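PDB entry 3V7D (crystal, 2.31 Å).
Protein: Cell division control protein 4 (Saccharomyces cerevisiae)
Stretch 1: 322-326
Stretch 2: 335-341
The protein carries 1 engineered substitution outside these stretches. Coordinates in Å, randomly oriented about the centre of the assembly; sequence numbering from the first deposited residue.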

# COMPACT_ATOMS: atom_id res chain seq x y z
N ARG B 322 -7.49 -8.41 9.32
CA ARG B 322 -8.69 -8.12 10.08
C ARG B 322 -9.44 -9.38 10.50
O ARG B 322 -10.45 -9.31 11.19
N LYS B 323 -8.92 -10.53 10.07
CA LYS B 323 -9.56 -11.82 10.31
C LYS B 323 -10.97 -11.85 9.74
O LYS B 323 -11.94 -12.09 10.46
N ARG B 324 -11.07 -11.58 8.45
CA ARG B 324 -12.35 -11.57 7.76
C ARG B 324 -12.26 -12.31 6.43
O ARG B 324 -11.16 -12.55 5.92
N CYS B 325 -13.41 -12.66 5.87
CA CYS B 325 -13.46 -13.21 4.54
C CYS B 325 -14.36 -12.36 3.65
O CYS B 325 -15.44 -11.93 4.06
N ILE B 326 -13.90 -12.14 2.42
CA ILE B 326 -14.67 -11.42 1.43
C ILE B 326 -15.00 -12.38 0.30
O ILE B 326 -14.12 -13.09 -0.19
N ARG B 335 -20.10 -10.48 -0.05
CA ARG B 335 -20.33 -10.69 1.38
C ARG B 335 -19.06 -10.58 2.20
O ARG B 335 -18.00 -11.04 1.79
N ILE B 336 -19.20 -9.97 3.37
CA ILE B 336 -18.10 -9.85 4.32
C ILE B 336 -18.41 -10.75 5.51
O ILE B 336 -19.49 -10.64 6.10
N TRP B 337 -17.48 -11.63 5.85
CA TRP B 337 -17.71 -12.59 6.92
C TRP B 337 -16.71 -12.39 8.06
O TRP B 337 -15.54 -12.08 7.82
N ASP B 338 -17.17 -12.59 9.29
CA ASP B 338 -16.30 -12.52 10.46
C ASP B 338 -15.71 -13.90 10.73
O ASP B 338 -16.43 -14.82 11.12
N LEU B 339 -14.40 -14.04 10.53
CA LEU B 339 -13.77 -15.35 10.69
C LEU B 339 -13.39 -15.67 12.13
O LEU B 339 -12.64 -16.62 12.39
N GLU B 340 -13.90 -14.88 13.07
CA GLU B 340 -13.71 -15.18 14.48
C GLU B 340 -14.86 -16.04 14.97
O GLU B 340 -14.72 -16.77 15.95
N ASN B 341 -16.00 -15.95 14.29
CA ASN B 341 -17.19 -16.71 14.68
C ASN B 341 -17.93 -17.35 13.50
O ASN B 341 -18.88 -18.11 13.70

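The two stretches run antiparallel, with Arg324, Cys325 and Ile326 paired to Asp338, Trp337 and Ile336. Side chains alternate between the two faces of the sheet.

Arg322 makes no contact with the second stretch. Its side chain starts sideways with chi1 m, and its end leads away to partners elsewhere in the structure.

Lys323 sits just before the strand. Its carbonyl accepts a hydrogen bond from the backbone of Leu339 (Leu339 N to Lys323 O, 3.1 Å). A water also donates to Lys323 O at 2.9 Å and lies 2.8 Å from Asp338 OD1, to which it can donate as well, so it links the two residues. The Lys323 side chain points sideways, with chi1 m and chi2 t. Its CE comes within 3.4 Å of Glu340 OE2. Asp338, chi1 t, also uses OD1 to accept from Glu340 N at 2.9 Å, which ties down the turn after the strand.

Arg324 shares a face with Asp338, Ile336 and Ile326. Its chi1 is m and the chain beyond is extended. It passes Ile336 loosely, with Arg324 CD 4.3 Å from Ile336 CG2.

Cys325 is buried on the other face, with Trp337. The backbones of this pair exchange two hydrogen bonds: Cys325 N to Trp337 O, 2.9 Å, and Trp337 N to Cys325 O, 2.7 Å. Cys325 is t and Trp337 is m. Cys325 SG lies 4.0 Å from Trp337 CD1 and meets the five-membered ring obliquely. Leu339, chi1 m and chi2 t, points toward the first stretch. Its CD2 packs 3.7 Å from Cys325 CB, so Cys325 touches both apolar neighbours.

Ile326 returns to the Arg324 face. It and Ile336 are both buried and both have chi1 m. Ile326 CG1 meets Ile336 CD1 at 3.8 Å, an apolar contact between paired residues.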

# COMPACT_ATOMS: atom_id res chain seq x y z
CB ARG B 322 -9.63 -7.21 9.28
CG ARG B 322 -8.97 -5.93 8.81
CD ARG B 322 -9.93 -5.06 8.03
NE ARG B 322 -9.30 -3.82 7.60
CZ ARG B 322 -8.51 -3.71 6.54
NH1 ARG B 322 -8.27 -4.78 5.78
NH2 ARG B 322 -7.97 -2.54 6.23
CB LYS B 323 -9.56 -12.18 11.80
CG LYS B 323 -8.17 -12.36 12.40
CD LYS B 323 -8.25 -13.02 13.77
CE LYS B 323 -8.81 -14.43 13.67
NZ LYS B 323 -7.82 -15.41 13.12
CB ARG B 324 -12.81 -10.14 7.48
CG ARG B 324 -13.08 -9.30 8.72
CD ARG B 324 -13.35 -7.86 8.32
NE ARG B 324 -13.51 -6.98 9.48
CZ ARG B 324 -13.59 -5.66 9.40
NH1 ARG B 324 -13.54 -5.06 8.22
NH2 ARG B 324 -13.74 -4.94 10.50
CB CYS B 325 -13.98 -14.64 4.55
SG CYS B 325 -14.30 -15.27 2.88
CB ILE B 326 -13.87 -10.24 0.87
CG1 ILE B 326 -13.39 -9.35 2.01
CG2 ILE B 326 -14.70 -9.45 -0.13
CD1 ILE B 326 -12.07 -8.66 1.74
CB ARG B 335 -21.04 -12.02 1.64
CG ARG B 335 -22.50 -12.02 1.23
CD ARG B 335 -23.19 -13.31 1.62
NE ARG B 335 -24.64 -13.15 1.57
CZ ARG B 335 -25.48 -13.72 2.43
NH1 ARG B 335 -25.01 -14.48 3.41
NH2 ARG B 335 -26.79 -13.53 2.32
CB ILE B 336 -17.95 -8.40 4.81
CG1 ILE B 336 -17.88 -7.43 3.63
CG2 ILE B 336 -16.73 -8.27 5.72
CD1 ILE B 336 -16.68 -7.64 2.73
CB TRP B 337 -17.57 -14.02 6.39
CG TRP B 337 -18.35 -14.31 5.13
CD1 TRP B 337 -17.98 -14.00 3.85
CD2 TRP B 337 -19.59 -15.02 5.04
NE1 TRP B 337 -18.94 -14.45 2.97
CE2 TRP B 337 -19.93 -15.08 3.67
CE3 TRP B 337 -20.45 -15.59 5.97
CZ2 TRP B 337 -21.10 -15.69 3.21
CZ3 TRP B 337 -21.62 -16.20 5.52
CH2 TRP B 337 -21.93 -16.25 4.15
CB ASP B 338 -17.11 -12.06 11.68
CG ASP B 338 -16.23 -11.73 12.89
OD1 ASP B 338 -15.11 -12.26 12.99
OD2 ASP B 338 -16.68 -10.94 13.74
CB LEU B 339 -12.55 -15.50 9.78
CG LEU B 339 -12.82 -15.54 8.27
CD1 LEU B 339 -11.75 -16.36 7.55
CD2 LEU B 339 -14.22 -16.08 7.97
CB GLU B 340 -13.60 -13.90 15.31
CG GLU B 340 -12.69 -14.03 16.53
CD GLU B 340 -11.33 -13.40 16.31
OE1 GLU B 340 -11.27 -12.29 15.73
OE2 GLU B 340 -10.31 -14.00 16.73
CB ASN B 341 -18.15 -15.84 15.50
CG ASN B 341 -18.56 -14.58 14.77
OD1 ASN B 341 -18.26 -14.39 13.59
ND2 ASN B 341 -19.26 -13.70 15.48
O HOH W 1 -12.87 -10.64 12.75